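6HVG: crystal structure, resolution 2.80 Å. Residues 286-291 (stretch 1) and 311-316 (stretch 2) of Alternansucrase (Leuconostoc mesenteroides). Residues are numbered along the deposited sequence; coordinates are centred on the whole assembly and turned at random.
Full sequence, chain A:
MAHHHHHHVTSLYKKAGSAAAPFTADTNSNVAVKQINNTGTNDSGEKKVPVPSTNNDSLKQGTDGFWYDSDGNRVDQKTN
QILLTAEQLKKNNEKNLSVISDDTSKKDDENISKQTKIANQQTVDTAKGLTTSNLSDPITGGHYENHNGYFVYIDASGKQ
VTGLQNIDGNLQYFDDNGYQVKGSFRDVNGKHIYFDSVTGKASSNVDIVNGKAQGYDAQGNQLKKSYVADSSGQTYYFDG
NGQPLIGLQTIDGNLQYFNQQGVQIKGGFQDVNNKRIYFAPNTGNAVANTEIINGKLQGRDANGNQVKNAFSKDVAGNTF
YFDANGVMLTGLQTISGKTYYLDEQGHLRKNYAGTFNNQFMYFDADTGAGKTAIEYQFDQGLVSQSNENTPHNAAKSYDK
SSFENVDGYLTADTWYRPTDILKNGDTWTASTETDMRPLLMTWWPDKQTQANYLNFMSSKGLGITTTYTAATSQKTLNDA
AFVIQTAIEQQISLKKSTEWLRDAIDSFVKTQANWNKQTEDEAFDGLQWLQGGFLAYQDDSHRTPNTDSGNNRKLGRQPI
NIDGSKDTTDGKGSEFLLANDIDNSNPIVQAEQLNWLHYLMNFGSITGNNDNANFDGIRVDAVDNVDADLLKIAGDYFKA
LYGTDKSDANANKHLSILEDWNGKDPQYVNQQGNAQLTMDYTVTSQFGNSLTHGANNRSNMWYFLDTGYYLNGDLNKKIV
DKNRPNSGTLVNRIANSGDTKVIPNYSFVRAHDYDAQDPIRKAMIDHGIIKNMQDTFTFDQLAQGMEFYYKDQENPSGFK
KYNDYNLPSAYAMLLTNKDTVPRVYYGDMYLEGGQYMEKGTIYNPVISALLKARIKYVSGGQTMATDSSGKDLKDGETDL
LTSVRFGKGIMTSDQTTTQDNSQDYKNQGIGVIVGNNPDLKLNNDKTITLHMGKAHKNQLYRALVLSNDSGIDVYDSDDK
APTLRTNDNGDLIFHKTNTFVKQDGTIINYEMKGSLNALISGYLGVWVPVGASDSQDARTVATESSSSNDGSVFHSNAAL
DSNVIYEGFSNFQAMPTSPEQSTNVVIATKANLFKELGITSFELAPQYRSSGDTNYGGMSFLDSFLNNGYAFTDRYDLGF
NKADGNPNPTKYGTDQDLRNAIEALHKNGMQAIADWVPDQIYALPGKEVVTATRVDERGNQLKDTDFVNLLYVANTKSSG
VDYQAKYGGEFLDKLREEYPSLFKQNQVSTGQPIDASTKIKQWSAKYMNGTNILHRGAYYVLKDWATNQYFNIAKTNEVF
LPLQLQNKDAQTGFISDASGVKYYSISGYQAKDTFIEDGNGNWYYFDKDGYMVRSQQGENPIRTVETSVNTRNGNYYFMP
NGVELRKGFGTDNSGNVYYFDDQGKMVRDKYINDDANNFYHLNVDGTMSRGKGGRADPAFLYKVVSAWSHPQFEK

Stretch 1 (286-291) AVANTE
Stretch 2 (311-316) FSKDVA

Although both stretches contain strand, a single hydrogen bond joins them, and it runs from backbone to side chain: V315 N donates to N289 OD1 at 3.0 Å, with an N-H...O angle of 157°. No backbone-to-backbone hydrogen bond joins the stretches. From V287 CA to T290 CA and from S312 CA to V315 CA, the two paths run 101° apart, and the closest CA pairing falls at two positions. CA of N289 lies 4.1 Å from CA of D314, and CA of A288 lies 5.9 Å from CA of K313. Even where the backbones approach, N289 N stays 3.7 Å from K313 O, a contact without a hydrogen bond.

Stretch 1 is extended throughout, with phi/psi of -64/135 at A286, -151/155 at V287, -65/142 at A288, -154/161 at N289, -118/145 at T290 and -136/164 at E291; residues 289-291 form strand. In stretch 2, strand 311-313 (F311 -86/137, S312 -149/143, K313 -90/175) leads into D314 at -118/169. The chain then turns sharply, with V315 at -55/-37 and A316 at -61/-33.

N289 is buried, and asparagine suits this place because its short amide can offer a carbonyl oxygen to a main-chain NH. Its CA-to-CB bond points away from stretch 2, but chi1 of -153° (t) and chi2 of 32° bring the end of the side chain nearer. N289 OD1 also lies 3.7 Å from D314 CA and 3.3 Å from V315 CG2.

Around this bond the packing is modest, burying 302 Å² summed over both sides. A288 points toward stretch 2, its small methyl CB fitting 3.7 Å from S312 OG. S312, with chi1 t (166°), also points across, while its hydroxyl makes a weak 3.4 Å hydrogen bond from OG to K313 O within its own stretch. V287 (chi1 m, -69°) and V315 (chi1 t, 159°) supply the apolar contact, CG2 to CG2 at 4.1 Å, branched side chains giving carbon surface close to the backbone.

T290 points sideways with chi1 p (62°), placing OG1 3.4 Å from D314 CB and CG2 3.8 Å from K313 O. D314, also sideways, has chi1 p (71°) and chi2 -167°; D314 OD2 is hydrogen-bonded to a residue just outside one of the stretches. K313 is exposed, and its chain (m, t, t, t) leads away, as suits a charged amine, leaving its backbone carbonyl to line the contact. E291 (chi1 p, 75°) and F311 (chi1 m, -74°) lie out of reach.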

# COMPACT_ATOMS: atom_id res chain seq x y z
N ALA A 286 -17.51 -30.18 27.68
CA ALA A 286 -16.84 -31.36 28.23
C ALA A 286 -15.83 -31.91 27.24
O ALA A 286 -16.12 -32.02 26.06
CB ALA A 286 -17.86 -32.43 28.59
N VAL A 287 -14.64 -32.23 27.75
CA VAL A 287 -13.56 -32.76 26.94
C VAL A 287 -12.69 -33.66 27.78
O VAL A 287 -12.62 -33.53 29.00
CB VAL A 287 -12.68 -31.65 26.35
CG1 VAL A 287 -13.44 -30.86 25.31
CG2 VAL A 287 -12.16 -30.74 27.46
N ALA A 288 -12.03 -34.58 27.10
CA ALA A 288 -11.08 -35.44 27.75
C ALA A 288 -9.92 -34.59 28.27
O ALA A 288 -9.46 -33.62 27.62
CB ALA A 288 -10.58 -36.51 26.79
N ASN A 289 -9.43 -34.95 29.44
CA ASN A 289 -8.30 -34.27 30.02
C ASN A 289 -7.56 -35.20 30.96
O ASN A 289 -8.08 -36.24 31.40
CB ASN A 289 -8.76 -33.02 30.78
CG ASN A 289 -7.70 -31.94 30.85
OD1 ASN A 289 -6.89 -31.79 29.94
ND2 ASN A 289 -7.69 -31.19 31.94
N THR A 290 -6.32 -34.82 31.24
CA THR A 290 -5.48 -35.58 32.13
C THR A 290 -5.12 -34.72 33.31
O THR A 290 -4.94 -33.52 33.18
CB THR A 290 -4.19 -36.03 31.42
OG1 THR A 290 -3.44 -34.87 31.01
CG2 THR A 290 -4.54 -36.86 30.18
N GLU A 291 -5.02 -35.34 34.47
CA GLU A 291 -4.55 -34.64 35.65
C GLU A 291 -3.58 -35.54 36.35
O GLU A 291 -3.54 -36.76 36.10
CB GLU A 291 -5.72 -34.28 36.56
CG GLU A 291 -6.26 -35.46 37.34
CD GLU A 291 -7.56 -35.15 38.05
OE1 GLU A 291 -7.67 -34.01 38.55
OE2 GLU A 291 -8.45 -36.03 38.09
N PHE A 311 -6.44 -45.01 24.25
CA PHE A 311 -5.87 -43.71 23.95
C PHE A 311 -6.84 -42.62 24.41
O PHE A 311 -8.04 -42.71 24.16
CB PHE A 311 -5.69 -43.53 22.44
CG PHE A 311 -4.57 -44.30 21.85
CD1 PHE A 311 -4.81 -45.46 21.13
CD2 PHE A 311 -3.26 -43.85 21.99
CE1 PHE A 311 -3.77 -46.16 20.57
CE2 PHE A 311 -2.20 -44.56 21.43
CZ PHE A 311 -2.46 -45.72 20.72
N SER A 312 -6.31 -41.57 25.03
CA SER A 312 -7.11 -40.39 25.44
C SER A 312 -6.25 -39.14 25.39
O SER A 312 -5.07 -39.18 25.73
CB SER A 312 -7.69 -40.55 26.86
OG SER A 312 -8.17 -39.31 27.34
N LYS A 313 -6.84 -38.02 24.99
CA LYS A 313 -6.09 -36.77 24.93
C LYS A 313 -6.11 -35.92 26.22
O LYS A 313 -6.80 -36.24 27.20
CB LYS A 313 -6.64 -35.92 23.80
CG LYS A 313 -6.52 -36.49 22.42
CD LYS A 313 -6.66 -35.37 21.40
CE LYS A 313 -6.88 -35.91 20.00
NZ LYS A 313 -6.57 -34.87 18.99
N ASP A 314 -5.33 -34.83 26.17
CA ASP A 314 -5.46 -33.71 27.10
C ASP A 314 -5.81 -32.40 26.34
O ASP A 314 -5.72 -32.33 25.11
CB ASP A 314 -4.19 -33.57 27.99
CG ASP A 314 -2.94 -33.07 27.23
OD1 ASP A 314 -1.84 -33.17 27.81
OD2 ASP A 314 -3.04 -32.57 26.10
N VAL A 315 -6.19 -31.37 27.08
CA VAL A 315 -6.64 -30.11 26.48
C VAL A 315 -5.63 -29.52 25.49
O VAL A 315 -6.01 -28.94 24.48
CB VAL A 315 -7.03 -29.09 27.59
CG1 VAL A 315 -7.02 -27.64 27.11
CG2 VAL A 315 -8.37 -29.48 28.17
N ALA A 316 -4.35 -29.65 25.80
CA ALA A 316 -3.32 -29.11 24.90
C ALA A 316 -3.36 -29.76 23.50
O ALA A 316 -3.09 -29.09 22.50
CB ALA A 316 -1.95 -29.29 25.53